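Putative amidohydrolase (Unidentified, PDB 3FEQ) probably acts as a zinc-dependent prolidase of the amidohydrolase superfamily, hydrolysing dipeptides that end in proline. Local coordinates at residues V105-A108 with G109-W113. Numbering follows the deposited sequence.
Sequences VRDA and GGADW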
loop_
_atom_site.group_PDB
_atom_site.type_symbol
_atom_site.label_atom_id
_atom_site.label_comp_id
_atom_site.label_asym_id
_atom_site.label_seq_id
_atom_site.Cartn_x
_atom_site.Cartn_y
_atom_site.Cartn_z
ATOM N N VAL C 105 -0.453 15.806 38.449
ATOM C CA VAL C 105 -0.886 16.631 37.318
ATOM C C VAL C 105 -1.618 15.759 36.334
ATOM O O VAL C 105 -1.251 14.597 36.145
ATOM C CB VAL C 105 0.281 17.295 36.542
ATOM C CG1 VAL C 105 0.842 18.481 37.292
ATOM C CG2 VAL C 105 1.354 16.292 36.193
ATOM N N ARG C 106 -2.660 16.321 35.726
ATOM C CA ARG C 106 -3.364 15.660 34.643
ATOM C C ARG C 106 -2.914 16.270 33.335
ATOM O O ARG C 106 -3.324 17.374 33.008
ATOM C CB ARG C 106 -4.862 15.854 34.790
ATOM C CG ARG C 106 -5.690 14.963 33.910
ATOM C CD ARG C 106 -7.163 15.172 34.197
ATOM N NE ARG C 106 -7.599 16.513 33.832
ATOM C CZ ARG C 106 -8.843 16.822 33.472
ATOM N NH1 ARG C 106 -9.796 15.886 33.446
ATOM N NH2 ARG C 106 -9.135 18.074 33.137
ATOM N N ASP C 107 -2.068 15.551 32.601
ATOM C CA ASP C 107 -1.562 15.999 31.308
ATOM C C ASP C 107 -2.651 15.942 30.245
ATOM O O ASP C 107 -3.396 14.969 30.158
ATOM C CB ASP C 107 -0.371 15.138 30.871
ATOM C CG ASP C 107 0.341 15.696 29.648
ATOM O OD1 ASP C 107 0.043 15.242 28.520
ATOM O OD2 ASP C 107 1.202 16.581 29.823
ATOM N N ALA C 108 -2.738 16.995 29.440
ATOM C CA ALA C 108 -3.856 17.160 28.522
ATOM C C ALA C 108 -3.396 16.878 27.106
ATOM O O ALA C 108 -3.744 17.584 26.180
ATOM C CB ALA C 108 -4.448 18.574 28.640
ATOM N N GLY C 109 -2.601 15.830 26.948
ATOM C CA GLY C 109 -2.092 15.455 25.636
ATOM C C GLY C 109 -0.625 15.781 25.498
ATOM O O GLY C 109 -0.216 16.900 25.754
ATOM N N GLY C 110 0.155 14.792 25.074
ATOM C CA GLY C 110 1.604 14.874 25.089
ATOM C C GLY C 110 2.166 13.703 25.869
ATOM O O GLY C 110 2.789 12.811 25.294
ATOM N N ALA C 111 1.952 13.701 27.183
ATOM C CA ALA C 111 2.590 12.719 28.041
ATOM C C ALA C 111 1.889 11.401 27.915
ATOM O O ALA C 111 0.660 11.342 27.832
ATOM C CB ALA C 111 2.588 13.168 29.467
ATOM N N ASP C 112 2.692 10.348 27.915
ATOM C CA ASP C 112 2.216 8.985 27.771
ATOM C C ASP C 112 2.452 8.157 29.048
ATOM O O ASP C 112 2.906 8.661 30.076
ATOM C CB ASP C 112 2.938 8.328 26.597
ATOM C CG ASP C 112 4.467 8.298 26.780
ATOM O OD1 ASP C 112 4.983 8.874 27.767
ATOM O OD2 ASP C 112 5.159 7.688 25.932
ATOM N N TRP C 113 2.185 6.864 28.942
ATOM C CA TRP C 113 2.325 5.949 30.045
ATOM C C TRP C 113 3.784 5.831 30.462
ATOM O O TRP C 113 4.071 5.740 31.652
ATOM C CB TRP C 113 1.731 4.603 29.629
ATOM C CG TRP C 113 1.959 3.457 30.550
ATOM C CD1 TRP C 113 1.141 3.043 31.549
ATOM C CD2 TRP C 113 3.023 2.499 30.476
ATOM N NE1 TRP C 113 1.649 1.910 32.138
ATOM C CE2 TRP C 113 2.808 1.558 31.502
ATOM C CE3 TRP C 113 4.165 2.374 29.670
ATOM C CZ2 TRP C 113 3.687 0.499 31.747
ATOM C CZ3 TRP C 113 5.037 1.318 29.908
ATOM C CH2 TRP C 113 4.791 0.394 30.937
#
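Asp107 and Ala111 meet across the turn that leaves strand 102-107, at the end of a TIM-barrel strand facing the zinc site. With CG anti to the backbone N (chi1 -171°), the carboxylate of Asp107 turns into the inside of the bend, and OD1 accepts a hydrogen bond from Ala111 N at 2.8 Å. The bond is nearly straight at the hydrogen (165°), yet the donor comes from above the carboxylate, 55° out of its plane. The methyl of Ala111 sits over that same flat face, its CB almost straight above Asp107 CG at 3.4 Å. The other oxygen, OD2, accepts a hydrogen bond from Val68 N, which ties this loop to the one after strand 56-66; the two bonds probably fix the carboxylate's rotation. Between the two partners, Gly109 and Gly110 carry the chain round at positive phi. Gly109 O accepts a hydrogen bond from ND1 of the zinc ligand His67, consistent with a second-shell role in setting that imidazole; Ala108 CB lies about 4 Å from a zinc ion. Past the turn, Asp112 is the N-cap of helix 113-120: OD1 takes the backbone N of Leu115, while OD2 bonds Ser114 OG.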